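Local coordinates for RNA pseudouridylate synthase domain-containing protein 1 (Homo sapiens, PDB 5VBB) that probably isomerises uridine to pseudouridine in RNA, as other members of the RluA family of pseudouridine synthases do, at residues A[127-132]-A[172-177]; A[73-78]-A[213-218]; A[163-168]-A[245-250]; A[19-24]-A[42-47]. All coordinates share one frame; numbering follows the deposited sequence.

Interaction 1: A[127-132]-A[172-177]; sequences AHTMCI and RTHQLR. With SO4 (sulfate ion), chain D; SO4 (sulfate ion), chain C; SO4 (sulfate ion), chain B.
M130 folds over the peptide of T173 so far that its methyl group reaches a sulfate: CE lies 3.4 Å from O3 of the chain D ion. Bends at chi2 (-59°) and chi3 (-71°) curl the thioether this way, with CG 3.3 Å from T173 O and SD 3.7 Å from T173 CB. M130 crosses H174 at about a right angle, its CG standing oblique to the ring, 3.9 Å from ND1. T173 CG2 covers one face of that ring, and T129 OG1 stands near its plane, 3.8 Å from CE1. H174 is the N-cap residue of helix 175-182, so the contact seats edge strand 130-132 of a small three-stranded antiparallel sheet against the helix start, beside D67, the probable catalytic aspartate. H174 ND1 and M130 N both bond to Y193 OH. The guanidinium of R172 lies edge-on to two sulfates, probably from the crystallisation liquor, that may mimic RNA phosphates; NH1 bonds O2 of chain D at 2.9 Å and NH2 O1 of chain C at 3.0 Å. With an alanine here both sulfates are likely to be held more loosely, and P143 O would lose its side-chain donor. T173 OG1 bonds O4 of chain D at 2.6 Å.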
loop_
_atom_site.group_PDB
_atom_site.type_symbol
_atom_site.label_atom_id
_atom_site.label_comp_id
_atom_site.label_asym_id
_atom_site.label_seq_id
_atom_site.Cartn_x
_atom_site.Cartn_y
_atom_site.Cartn_z
ATOM N N ALA A 127 13.841 -15.191 -2.568
ATOM C CA ALA A 127 14.254 -13.935 -1.931
ATOM C C ALA A 127 13.514 -12.728 -2.466
ATOM O O ALA A 127 13.250 -11.814 -1.698
ATOM C CB ALA A 127 15.744 -13.729 -2.109
ATOM N N HIS A 128 13.251 -12.678 -3.780
ATOM C CA HIS A 128 12.556 -11.560 -4.429
ATOM C C HIS A 128 11.568 -12.185 -5.416
ATOM O O HIS A 128 11.943 -12.540 -6.516
ATOM C CB HIS A 128 13.550 -10.596 -5.128
ATOM C CG HIS A 128 14.912 -10.548 -4.504
ATOM N ND1 HIS A 128 15.110 -10.019 -3.237
ATOM C CD2 HIS A 128 16.101 -10.976 -4.988
ATOM C CE1 HIS A 128 16.401 -10.161 -2.982
ATOM N NE2 HIS A 128 17.041 -10.716 -4.017
ATOM N N THR A 129 10.321 -12.361 -4.976
ATOM C CA THR A 129 9.253 -13.036 -5.704
ATOM C C THR A 129 9.042 -12.496 -7.120
ATOM O O THR A 129 9.034 -13.270 -8.080
ATOM C CB THR A 129 7.920 -12.927 -4.905
ATOM O OG1 THR A 129 8.147 -13.292 -3.534
ATOM C CG2 THR A 129 6.822 -13.826 -5.469
ATOM N N MET A 130 8.953 -11.178 -7.249
ATOM C CA MET A 130 8.602 -10.513 -8.490
ATOM C C MET A 130 9.770 -9.762 -9.126
ATOM O O MET A 130 10.739 -9.421 -8.452
ATOM C CB MET A 130 7.449 -9.536 -8.186
ATOM C CG MET A 130 6.271 -10.169 -7.422
ATOM S SD MET A 130 5.427 -11.571 -8.195
ATOM C CE MET A 130 4.586 -10.745 -9.541
ATOM N N CYS A 131 9.673 -9.484 -10.427
ATOM C CA CYS A 131 10.709 -8.765 -11.171
ATOM C C CYS A 131 10.129 -7.963 -12.314
ATOM O O CYS A 131 9.038 -8.234 -12.773
ATOM C CB CYS A 131 11.741 -9.750 -11.710
ATOM S SG CYS A 131 11.027 -11.060 -12.728
ATOM N N ILE A 132 10.937 -7.050 -12.837
ATOM C CA ILE A 132 10.598 -6.218 -13.993
ATOM C C ILE A 132 10.918 -6.994 -15.246
ATOM O O ILE A 132 11.956 -7.664 -15.287
ATOM C CB ILE A 132 11.444 -4.905 -13.945
ATOM C CG1 ILE A 132 11.084 -4.090 -12.708
ATOM C CG2 ILE A 132 11.272 -4.077 -15.186
ATOM C CD1 ILE A 132 9.683 -3.381 -12.782
ATOM N N ARG A 172 -0.659 -6.255 -9.608
ATOM C CA ARG A 172 0.415 -7.269 -9.618
ATOM C C ARG A 172 0.901 -7.511 -8.205
ATOM O O ARG A 172 0.877 -6.599 -7.409
ATOM C CB ARG A 172 1.602 -6.829 -10.497
ATOM C CG ARG A 172 1.262 -6.401 -11.911
ATOM C CD ARG A 172 1.234 -7.595 -12.852
ATOM N NE ARG A 172 0.144 -8.511 -12.492
ATOM C CZ ARG A 172 -1.146 -8.333 -12.771
ATOM N NH1 ARG A 172 -2.045 -9.227 -12.376
ATOM N NH2 ARG A 172 -1.549 -7.262 -13.455
ATOM N N THR A 173 1.416 -8.694 -7.909
ATOM C CA THR A 173 1.956 -8.970 -6.568
ATOM C C THR A 173 3.154 -8.054 -6.311
ATOM O O THR A 173 3.926 -7.813 -7.220
ATOM C CB THR A 173 2.312 -10.457 -6.450
ATOM O OG1 THR A 173 1.105 -11.211 -6.454
ATOM C CG2 THR A 173 3.145 -10.771 -5.185
ATOM N N HIS A 174 3.241 -7.446 -5.127
ATOM C CA HIS A 174 4.323 -6.508 -4.756
ATOM C C HIS A 174 4.532 -5.379 -5.794
ATOM O O HIS A 174 5.638 -4.854 -5.922
ATOM C CB HIS A 174 5.633 -7.255 -4.550
ATOM C CG HIS A 174 5.569 -8.390 -3.575
ATOM N ND1 HIS A 174 6.489 -9.412 -3.622
ATOM C CD2 HIS A 174 4.700 -8.634 -2.569
ATOM C CE1 HIS A 174 6.186 -10.224 -2.618
ATOM N NE2 HIS A 174 5.104 -9.810 -1.975
ATOM N N GLN A 175 3.488 -5.018 -6.541
ATOM C CA GLN A 175 3.602 -4.020 -7.617
ATOM C C GLN A 175 4.300 -2.744 -7.247
ATOM O O GLN A 175 5.213 -2.314 -7.940
ATOM C CB GLN A 175 2.228 -3.623 -8.114
ATOM C CG GLN A 175 2.292 -2.597 -9.226
ATOM C CD GLN A 175 1.067 -2.532 -10.083
ATOM O OE1 GLN A 175 0.451 -3.551 -10.432
ATOM N NE2 GLN A 175 0.674 -1.334 -10.451
ATOM N N LEU A 176 3.840 -2.111 -6.181
ATOM C CA LEU A 176 4.356 -0.795 -5.799
ATOM C C LEU A 176 5.807 -0.907 -5.384
ATOM O O LEU A 176 6.628 -0.071 -5.752
ATOM C CB LEU A 176 3.510 -0.238 -4.633
ATOM C CG LEU A 176 2.027 -0.143 -4.935
ATOM C CD1 LEU A 176 1.262 0.256 -3.729
ATOM C CD2 LEU A 176 1.763 0.797 -6.088
ATOM N N ARG A 177 6.137 -1.976 -4.665
ATOM C CA ARG A 177 7.503 -2.163 -4.208
ATOM C C ARG A 177 8.430 -2.474 -5.356
ATOM O O ARG A 177 9.566 -1.999 -5.378
ATOM C CB ARG A 177 7.563 -3.292 -3.187
ATOM C CG ARG A 177 6.815 -2.966 -1.904
ATOM C CD ARG A 177 6.378 -4.231 -1.211
ATOM N NE ARG A 177 7.537 -4.867 -0.581
ATOM C CZ ARG A 177 7.498 -5.959 0.173
ATOM N NH1 ARG A 177 6.351 -6.590 0.387
ATOM N NH2 ARG A 177 8.608 -6.438 0.707
HETATM S S SO4 D . 0.597 -11.543 -10.341
HETATM O O1 SO4 D . 1.266 -12.718 -10.890
HETATM O O2 SO4 D . -0.750 -11.402 -10.936
HETATM O O3 SO4 D . 1.417 -10.340 -10.556
HETATM O O4 SO4 D . 0.464 -11.728 -8.927
HETATM S S SO4 C . -5.009 -6.590 -12.940
HETATM O O1 SO4 C . -4.234 -6.000 -14.029
HETATM O O2 SO4 C . -5.497 -7.878 -13.362
HETATM O O3 SO4 C . -4.191 -6.828 -11.787
HETATM O O4 SO4 C . -6.102 -5.701 -12.572
HETATM S S SO4 B . 6.200 -9.063 3.010
HETATM O O1 SO4 B . 6.872 -8.898 1.712
HETATM O O2 SO4 B . 5.590 -10.398 3.029
HETATM O O3 SO4 B . 7.131 -8.910 4.108
HETATM O O4 SO4 B . 5.187 -8.027 3.178
#

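Interaction 2: A[73-78]-A[213-218]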
loop_
_atom_site.group_PDB
_atom_site.type_symbol
_atom_site.label_atom_id
_atom_site.label_comp_id
_atom_site.label_asym_id
_atom_site.label_seq_id
_atom_site.Cartn_x
_atom_site.Cartn_y
_atom_site.Cartn_z
ATOM N N ALA A 73 -5.576 0.273 4.824
ATOM C CA ALA A 73 -6.978 -0.049 4.522
ATOM C C ALA A 73 -7.189 -1.477 4.027
ATOM O O ALA A 73 -6.672 -1.870 2.996
ATOM C CB ALA A 73 -7.531 0.916 3.497
ATOM N N LEU A 74 -7.928 -2.245 4.803
ATOM C CA LEU A 74 -8.262 -3.614 4.491
ATOM C C LEU A 74 -9.737 -3.833 4.823
ATOM O O LEU A 74 -10.140 -3.692 5.975
ATOM C CB LEU A 74 -7.361 -4.526 5.288
ATOM C CG LEU A 74 -7.455 -6.022 5.016
ATOM C CD1 LEU A 74 -7.309 -6.343 3.570
ATOM C CD2 LEU A 74 -6.380 -6.725 5.762
ATOM N N CYS A 75 -10.528 -4.096 3.791
ATOM C CA CYS A 75 -11.961 -4.274 3.878
ATOM C C CYS A 75 -12.368 -5.744 4.159
ATOM O O CYS A 75 -11.949 -6.646 3.450
ATOM C CB CYS A 75 -12.619 -3.761 2.615
ATOM S SG CYS A 75 -14.414 -3.865 2.656
ATOM N N VAL A 76 -13.225 -5.948 5.169
ATOM C CA VAL A 76 -13.727 -7.247 5.629
ATOM C C VAL A 76 -15.238 -7.215 5.433
ATOM O O VAL A 76 -15.875 -6.265 5.888
ATOM C CB VAL A 76 -13.378 -7.440 7.132
ATOM C CG1 VAL A 76 -13.841 -8.786 7.639
ATOM C CG2 VAL A 76 -11.879 -7.214 7.395
ATOM N N ALA A 77 -15.808 -8.219 4.760
ATOM C CA ALA A 77 -17.260 -8.296 4.555
ATOM C C ALA A 77 -17.817 -9.124 5.711
ATOM O O ALA A 77 -17.194 -10.108 6.090
ATOM C CB ALA A 77 -17.594 -8.946 3.212
ATOM N N LEU A 78 -18.957 -8.694 6.296
ATOM C CA LEU A 78 -19.551 -9.317 7.484
ATOM C C LEU A 78 -20.702 -10.283 7.136
ATOM O O LEU A 78 -21.310 -10.850 8.046
ATOM C CB LEU A 78 -20.033 -8.217 8.460
ATOM C CG LEU A 78 -18.970 -7.143 8.757
ATOM C CD1 LEU A 78 -19.521 -6.018 9.603
ATOM C CD2 LEU A 78 -17.746 -7.757 9.433
ATOM N N LEU A 213 -9.067 3.749 -0.223
ATOM C CA LEU A 213 -9.715 2.552 -0.758
ATOM C C LEU A 213 -11.180 2.867 -1.041
ATOM O O LEU A 213 -11.844 3.459 -0.213
ATOM C CB LEU A 213 -9.559 1.384 0.229
ATOM C CG LEU A 213 -10.312 0.062 -0.063
ATOM C CD1 LEU A 213 -9.692 -0.672 -1.258
ATOM C CD2 LEU A 213 -10.316 -0.841 1.194
ATOM N N ARG A 214 -11.651 2.566 -2.238
ATOM C CA ARG A 214 -13.033 2.790 -2.625
ATOM C C ARG A 214 -13.518 1.534 -3.307
ATOM O O ARG A 214 -12.918 1.142 -4.298
ATOM C CB ARG A 214 -13.161 3.975 -3.565
ATOM C CG ARG A 214 -14.615 4.416 -3.785
ATOM C CD ARG A 214 -14.807 5.120 -5.123
ATOM N NE ARG A 214 -13.933 6.273 -5.272
ATOM C CZ ARG A 214 -13.713 6.945 -6.402
ATOM N NH1 ARG A 214 -14.320 6.587 -7.529
ATOM N NH2 ARG A 214 -12.891 7.977 -6.412
ATOM N N ILE A 215 -14.596 0.900 -2.768
ATOM C CA ILE A 215 -15.162 -0.340 -3.281
ATOM C C ILE A 215 -16.649 -0.003 -3.591
ATOM O O ILE A 215 -17.456 0.108 -2.676
ATOM C CB ILE A 215 -15.004 -1.472 -2.257
ATOM C CG1 ILE A 215 -13.509 -1.594 -1.786
ATOM C CG2 ILE A 215 -15.531 -2.792 -2.848
ATOM C CD1 ILE A 215 -13.267 -2.518 -0.657
ATOM N N PRO A 216 -16.969 0.275 -4.861
ATOM C CA PRO A 216 -18.327 0.727 -5.207
ATOM C C PRO A 216 -19.299 -0.435 -5.353
ATOM O O PRO A 216 -19.703 -0.774 -6.458
ATOM C CB PRO A 216 -18.094 1.485 -6.508
ATOM C CG PRO A 216 -16.980 0.725 -7.174
ATOM C CD PRO A 216 -16.077 0.291 -6.041
ATOM N N THR A 217 -19.689 -1.045 -4.227
ATOM C CA THR A 217 -20.598 -2.202 -4.270
ATOM C C THR A 217 -22.039 -1.777 -4.598
ATOM O O THR A 217 -22.408 -0.617 -4.453
ATOM C CB THR A 217 -20.569 -3.043 -2.963
ATOM O OG1 THR A 217 -21.357 -2.409 -1.944
ATOM C CG2 THR A 217 -19.167 -3.324 -2.456
ATOM N N ASP A 218 -22.845 -2.749 -5.007
ATOM C CA ASP A 218 -24.262 -2.531 -5.372
ATOM C C ASP A 218 -25.064 -1.819 -4.263
ATOM O O ASP A 218 -25.825 -0.910 -4.574
ATOM C CB ASP A 218 -24.948 -3.848 -5.754
ATOM C CG ASP A 218 -24.829 -4.996 -4.763
ATOM O OD1 ASP A 218 -24.294 -4.778 -3.661
ATOM O OD2 ASP A 218 -25.262 -6.122 -5.103
#
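I215 keeps CG1 beside its own backbone N (chi1 -52°) and extends the chain (chi2 171°), so that the end of the isoleucine, CD1, arrives 3.6 Å from C75 CB; C75 in turn holds SG anti to its backbone N, which places the sulfur near the same methyl. The two strands belong to the antiparallel sheets that build the pseudouridine synthase core: strand 73-77 lies in the four-stranded one, strand 208-216 in the seven-stranded one. The axes of 73-77 and 213-216 run nearly the same way, 29° apart, and come no closer than 8.5 Å, a spacing bridged by side chains. At the start of both segments A73 CB rests 3.9 Å from L213 CB, close to where A73 is linked by backbone hydrogen bonding to A210. L213 CD2 touches both A73 CB and C75 CB, 4.0 Å from each. The contact is wholly apolar and buried. F90 of helix 80-91 packs on I215, and F18 on C75. Beyond CB, the sulfur joins in as well: C75 SG lies 3.8 Å from I215 CD1.

Interaction 3: A[163-168]-A[245-250]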
loop_
_atom_site.group_PDB
_atom_site.type_symbol
_atom_site.label_atom_id
_atom_site.label_comp_id
_atom_site.label_asym_id
_atom_site.label_seq_id
_atom_site.Cartn_x
_atom_site.Cartn_y
_atom_site.Cartn_z
ATOM N N LYS A 163 8.587 11.501 -0.036
ATOM C CA LYS A 163 7.271 11.061 0.370
ATOM C C LYS A 163 6.386 11.109 -0.884
ATOM O O LYS A 163 6.349 12.140 -1.566
ATOM C CB LYS A 163 6.690 11.957 1.453
ATOM C CG LYS A 163 5.358 11.419 1.947
ATOM C CD LYS A 163 4.922 12.186 3.162
ATOM C CE LYS A 163 3.537 11.789 3.562
ATOM N NZ LYS A 163 3.045 12.592 4.714
ATOM N N VAL A 164 5.711 9.986 -1.215
ATOM C CA VAL A 164 4.930 9.900 -2.437
ATOM C C VAL A 164 3.551 9.357 -2.217
ATOM O O VAL A 164 3.311 8.621 -1.258
ATOM C CB VAL A 164 5.643 9.032 -3.512
ATOM C CG1 VAL A 164 7.061 9.523 -3.783
ATOM C CG2 VAL A 164 5.665 7.554 -3.109
ATOM N N LEU A 165 2.667 9.641 -3.189
ATOM C CA LEU A 165 1.339 9.053 -3.296
ATOM C C LEU A 165 1.441 8.092 -4.495
ATOM O O LEU A 165 1.922 8.495 -5.566
ATOM C CB LEU A 165 0.284 10.130 -3.554
ATOM C CG LEU A 165 -1.191 9.687 -3.721
ATOM C CD1 LEU A 165 -1.721 9.078 -2.466
ATOM C CD2 LEU A 165 -2.051 10.850 -4.048
ATOM N N LEU A 166 0.990 6.846 -4.331
ATOM C CA LEU A 166 1.025 5.835 -5.384
ATOM C C LEU A 166 -0.347 5.364 -5.692
ATOM O O LEU A 166 -1.059 4.949 -4.782
ATOM C CB LEU A 166 1.868 4.645 -4.960
ATOM C CG LEU A 166 3.337 4.972 -4.647
ATOM C CD1 LEU A 166 3.949 3.931 -3.797
ATOM C CD2 LEU A 166 4.128 5.199 -5.897
ATOM N N LYS A 167 -0.748 5.408 -6.962
ATOM C CA LYS A 167 -2.063 4.915 -7.365
ATOM C C LYS A 167 -1.849 3.808 -8.386
ATOM O O LYS A 167 -1.508 4.079 -9.541
ATOM C CB LYS A 167 -2.898 6.043 -7.939
ATOM C CG LYS A 167 -4.356 5.649 -8.182
ATOM C CD LYS A 167 -5.069 6.714 -8.950
ATOM C CE LYS A 167 -6.427 6.264 -9.379
ATOM N NZ LYS A 167 -7.106 7.312 -10.172
ATOM N N PRO A 168 -1.967 2.543 -7.976
ATOM C CA PRO A 168 -1.843 1.474 -8.967
ATOM C C PRO A 168 -3.137 1.330 -9.762
ATOM O O PRO A 168 -4.208 1.424 -9.179
ATOM C CB PRO A 168 -1.611 0.232 -8.128
ATOM C CG PRO A 168 -2.284 0.497 -6.799
ATOM C CD PRO A 168 -2.349 2.018 -6.649
ATOM N N GLN A 245 3.780 18.807 -3.487
ATOM C CA GLN A 245 2.326 18.785 -3.708
ATOM C C GLN A 245 1.572 18.573 -2.420
ATOM O O GLN A 245 2.087 17.984 -1.481
ATOM C CB GLN A 245 1.971 17.695 -4.754
ATOM C CG GLN A 245 2.274 18.182 -6.149
ATOM C CD GLN A 245 2.199 17.147 -7.236
ATOM O OE1 GLN A 245 1.215 17.102 -8.015
ATOM N NE2 GLN A 245 3.330 16.428 -7.416
ATOM N N SER A 246 0.330 19.041 -2.402
ATOM C CA SER A 246 -0.554 18.952 -1.248
ATOM C C SER A 246 -1.299 17.610 -1.249
ATOM O O SER A 246 -2.065 17.349 -2.172
ATOM C CB SER A 246 -1.582 20.079 -1.297
ATOM O OG SER A 246 -2.614 19.873 -0.348
ATOM N N LEU A 247 -1.177 16.830 -0.173
ATOM C CA LEU A 247 -1.920 15.577 -0.064
ATOM C C LEU A 247 -3.417 15.803 0.092
ATOM O O LEU A 247 -4.185 14.997 -0.425
ATOM C CB LEU A 247 -1.383 14.750 1.107
ATOM C CG LEU A 247 -1.976 13.374 1.330
ATOM C CD1 LEU A 247 -1.886 12.504 0.061
ATOM C CD2 LEU A 247 -1.267 12.705 2.466
ATOM N N ASP A 248 -3.847 16.864 0.813
ATOM C CA ASP A 248 -5.279 17.156 0.978
ATOM C C ASP A 248 -5.922 17.369 -0.378
ATOM O O ASP A 248 -6.988 16.822 -0.649
ATOM C CB ASP A 248 -5.510 18.424 1.813
ATOM C CG ASP A 248 -5.233 18.302 3.290
ATOM O OD1 ASP A 248 -5.421 17.198 3.838
ATOM O OD2 ASP A 248 -4.897 19.333 3.917
ATOM N N GLN A 249 -5.274 18.188 -1.240
ATOM C CA GLN A 249 -5.774 18.439 -2.568
ATOM C C GLN A 249 -5.807 17.182 -3.425
ATOM O O GLN A 249 -6.762 16.987 -4.184
ATOM C CB GLN A 249 -4.913 19.511 -3.260
ATOM C CG GLN A 249 -5.014 20.890 -2.592
ATOM C CD GLN A 249 -6.276 21.599 -2.995
ATOM O OE1 GLN A 249 -7.320 21.464 -2.367
ATOM N NE2 GLN A 249 -6.240 22.292 -4.110
ATOM N N LEU A 250 -4.763 16.336 -3.328
ATOM C CA LEU A 250 -4.741 15.101 -4.099
ATOM C C LEU A 250 -5.817 14.156 -3.617
ATOM O O LEU A 250 -6.388 13.464 -4.442
ATOM C CB LEU A 250 -3.360 14.428 -4.071
ATOM C CG LEU A 250 -2.287 15.197 -4.836
ATOM C CD1 LEU A 250 -0.934 14.756 -4.409
ATOM C CD2 LEU A 250 -2.444 15.034 -6.347
#
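L165 and L250 make the close part of this contact, lying side by side and pointing opposite ways, with L165 CD2 3.8 Å from L250 CB and 4.1 Å from L250 CD1. With CG anti to the backbone N (chi1 179°), L165 reaches out from strand 159-168 toward helix 247-256; within 245-250 the nearest CA, that of L247, is 8.0 Å from L165 CA. The strand belongs to the seven-stranded antiparallel sheet of the synthase domain, and the helix is laid across one side of it; L250 also packs on V149 and L151 of the adjoining strand 146-156. The looser part lies at L247, partly exposed, whose CD1 comes only to 4.3 Å of L165 CD1 and which also touches D228. Farther round the helix D248 and Q249 are solvent-exposed. The helix start is closed from within its own turn: S246 is the N-cap, its OG accepting from Q249 N at 3.3 Å in an almost straight bond (173°), and L250 N bonds S246 O. Nearby, buried K163 sends NZ to D228 and to F230 O. Methyl and methylene groups alone thus meet between strand and helix, which implies that hydrophobic burial holds the two together here, while the polar bonds just described lie beside the apolar contact, not across it.

Interaction 4: A[19-24]-A[42-47]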
loop_
_atom_site.group_PDB
_atom_site.type_symbol
_atom_site.label_atom_id
_atom_site.label_comp_id
_atom_site.label_asym_id
_atom_site.label_seq_id
_atom_site.Cartn_x
_atom_site.Cartn_y
_atom_site.Cartn_z
ATOM N N LEU A 19 -16.522 -3.770 7.298
ATOM C CA LEU A 19 -15.614 -3.274 8.299
ATOM C C LEU A 19 -14.297 -3.015 7.560
ATOM O O LEU A 19 -13.867 -3.877 6.810
ATOM C CB LEU A 19 -15.452 -4.357 9.370
ATOM C CG LEU A 19 -14.397 -4.207 10.408
ATOM C CD1 LEU A 19 -14.533 -2.899 11.129
ATOM C CD2 LEU A 19 -14.498 -5.330 11.404
ATOM N N VAL A 20 -13.690 -1.851 7.749
ATOM C CA VAL A 20 -12.372 -1.520 7.166
ATOM C C VAL A 20 -11.445 -1.249 8.323
ATOM O O VAL A 20 -11.693 -0.349 9.127
ATOM C CB VAL A 20 -12.339 -0.352 6.152
ATOM C CG1 VAL A 20 -10.959 -0.210 5.500
ATOM C CG2 VAL A 20 -13.407 -0.502 5.100
ATOM N N VAL A 21 -10.349 -2.000 8.380
ATOM C CA VAL A 21 -9.354 -1.816 9.422
ATOM C C VAL A 21 -8.200 -1.037 8.844
ATOM O O VAL A 21 -8.005 -1.020 7.624
ATOM C CB VAL A 21 -8.876 -3.158 10.069
ATOM C CG1 VAL A 21 -10.053 -3.942 10.648
ATOM C CG2 VAL A 21 -8.118 -4.025 9.076
ATOM N N ASN A 22 -7.418 -0.417 9.718
ATOM C CA ASN A 22 -6.166 0.228 9.370
ATOM C C ASN A 22 -5.130 -0.802 9.870
ATOM O O ASN A 22 -4.788 -0.839 11.046
ATOM C CB ASN A 22 -6.045 1.590 10.051
ATOM C CG ASN A 22 -4.762 2.302 9.755
ATOM O OD1 ASN A 22 -3.950 1.831 8.968
ATOM N ND2 ASN A 22 -4.560 3.454 10.360
ATOM N N LYS A 23 -4.802 -1.760 9.013
ATOM C CA LYS A 23 -3.969 -2.897 9.393
ATOM C C LYS A 23 -2.603 -2.421 9.849
ATOM O O LYS A 23 -2.040 -1.513 9.273
ATOM C CB LYS A 23 -3.808 -3.905 8.222
ATOM C CG LYS A 23 -3.091 -5.205 8.618
ATOM C CD LYS A 23 -2.853 -6.127 7.420
ATOM C CE LYS A 23 -1.633 -5.867 6.579
ATOM N NZ LYS A 23 -0.343 -6.072 7.262
ATOM N N HIS A 24 -2.086 -3.034 10.881
ATOM C CA HIS A 24 -0.809 -2.648 11.428
ATOM C C HIS A 24 0.292 -3.217 10.528
ATOM O O HIS A 24 0.096 -4.255 9.867
ATOM C CB HIS A 24 -0.699 -3.202 12.854
ATOM C CG HIS A 24 0.362 -2.564 13.691
ATOM N ND1 HIS A 24 1.697 -2.914 13.559
ATOM C CD2 HIS A 24 0.249 -1.651 14.681
ATOM C CE1 HIS A 24 2.349 -2.214 14.472
ATOM N NE2 HIS A 24 1.524 -1.434 15.164
ATOM N N LYS A 42 -6.969 -12.892 14.434
ATOM C CA LYS A 42 -6.969 -12.942 15.900
ATOM C C LYS A 42 -7.352 -11.584 16.492
ATOM O O LYS A 42 -8.136 -11.539 17.431
ATOM C CB LYS A 42 -5.615 -13.419 16.463
ATOM C CG LYS A 42 -5.341 -14.898 16.226
ATOM C CD LYS A 42 -4.075 -15.352 16.941
ATOM C CE LYS A 42 -3.915 -16.854 16.958
ATOM N NZ LYS A 42 -2.932 -17.298 17.985
ATOM N N GLN A 43 -6.843 -10.478 15.929
ATOM C CA GLN A 43 -7.221 -9.132 16.393
ATOM C C GLN A 43 -8.745 -8.935 16.244
ATOM O O GLN A 43 -9.404 -8.438 17.159
ATOM C CB GLN A 43 -6.489 -8.037 15.596
ATOM C CG GLN A 43 -4.983 -7.994 15.857
ATOM C CD GLN A 43 -4.232 -7.070 14.928
ATOM O OE1 GLN A 43 -4.482 -7.018 13.718
ATOM N NE2 GLN A 43 -3.279 -6.326 15.459
ATOM N N LEU A 44 -9.291 -9.372 15.092
ATOM C CA LEU A 44 -10.721 -9.283 14.810
ATOM C C LEU A 44 -11.528 -10.127 15.765
ATOM O O LEU A 44 -12.542 -9.651 16.281
ATOM C CB LEU A 44 -11.012 -9.683 13.365
ATOM C CG LEU A 44 -10.674 -8.592 12.350
ATOM C CD1 LEU A 44 -10.524 -9.176 10.945
ATOM C CD2 LEU A 44 -11.699 -7.479 12.389
ATOM N N ARG A 45 -11.083 -11.375 16.002
ATOM C CA ARG A 45 -11.727 -12.264 16.959
ATOM C C ARG A 45 -11.714 -11.634 18.367
ATOM O O ARG A 45 -12.722 -11.707 19.091
ATOM C CB ARG A 45 -11.014 -13.620 17.008
ATOM C CG ARG A 45 -11.307 -14.530 15.814
ATOM C CD ARG A 45 -10.450 -15.795 15.839
ATOM N NE ARG A 45 -10.253 -16.321 17.198
ATOM C CZ ARG A 45 -11.158 -16.993 17.912
ATOM N NH1 ARG A 45 -12.364 -17.247 17.409
ATOM N NH2 ARG A 45 -10.865 -17.413 19.138
ATOM N N TYR A 46 -10.577 -11.015 18.750
ATOM C CA TYR A 46 -10.460 -10.367 20.059
ATOM C C TYR A 46 -11.467 -9.195 20.201
ATOM O O TYR A 46 -12.179 -9.117 21.189
ATOM C CB TYR A 46 -9.012 -9.887 20.286
ATOM C CG TYR A 46 -8.789 -9.232 21.630
ATOM C CD1 TYR A 46 -9.054 -7.881 21.820
ATOM C CD2 TYR A 46 -8.337 -9.969 22.719
ATOM C CE1 TYR A 46 -8.899 -7.281 23.068
ATOM C CE2 TYR A 46 -8.182 -9.381 23.974
ATOM C CZ TYR A 46 -8.451 -8.031 24.142
ATOM O OH TYR A 46 -8.292 -7.405 25.356
ATOM N N ARG A 47 -11.523 -8.305 19.205
ATOM C CA ARG A 47 -12.393 -7.123 19.212
ATOM C C ARG A 47 -13.881 -7.443 18.991
ATOM O O ARG A 47 -14.739 -6.781 19.591
ATOM C CB ARG A 47 -11.906 -6.158 18.115
ATOM C CG ARG A 47 -12.717 -4.871 17.931
ATOM C CD ARG A 47 -12.717 -3.923 19.115
ATOM N NE ARG A 47 -13.577 -2.767 18.844
ATOM C CZ ARG A 47 -14.909 -2.742 18.954
ATOM N NH1 ARG A 47 -15.574 -3.821 19.359
ATOM N NH2 ARG A 47 -15.585 -1.634 18.665
HETATM O O HOH W 1 -3.818 -4.691 12.505
#
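The flat amide of Q43 meets segment 19-24 through a water: the water donates to Q43 OE1 at 2.7 Å and accepts from H24 N at 2.9 Å, while Q43 NE2 bonds S5 O. H24 NE2 bonds E2 O weakly. At the next residue, L44, the contact is between methyl groups. L19 holds CG anti to its backbone N (chi1 170°), which carries CD2 out to L44, and the two leucines overlap from opposing directions, L19 CD2 to L44 CD2 at 3.7 Å; L44 CD2 also comes to 4.3 Å of V21 CG1. At the strand end K23 NZ bonds H24 O at 3.2 Å and also V27 O, T70 O and D67 O, four carbonyl oxygens sharing its three N-H; this ties the chain just after the strand to the loop of the probable catalytic aspartate. L9 packs on L44 and F48 on L19. Helix 40-47 thus lies against one face of the four-stranded antiparallel sheet, over strand 18-23, which is flanked by strands 10-14 and 73-77.

In the fold
Interactions 2 and 4 share the four-stranded sheet: strands 18-23 and 73-77 are neighbours, with V76 N 2.7 Å from L19 O and V21 N 2.9 Å from L74 O, and the contact centres lie 14 Å apart. Interaction 2 carries that sheet over to the seven-stranded one, which also holds the strand of interaction 3. From there the chain runs directly into helix 175-182 of interaction 1, where L176 CD2 packs on L166 CB at 4.0 Å. Interaction 1 borders the probable active site: the H174 side chain is about 3 Å from that of D67, and R177 forms a salt bridge with D67. Interaction 4, centred 26 Å from interaction 1, meets D67 through its backbone O, bonded by K23.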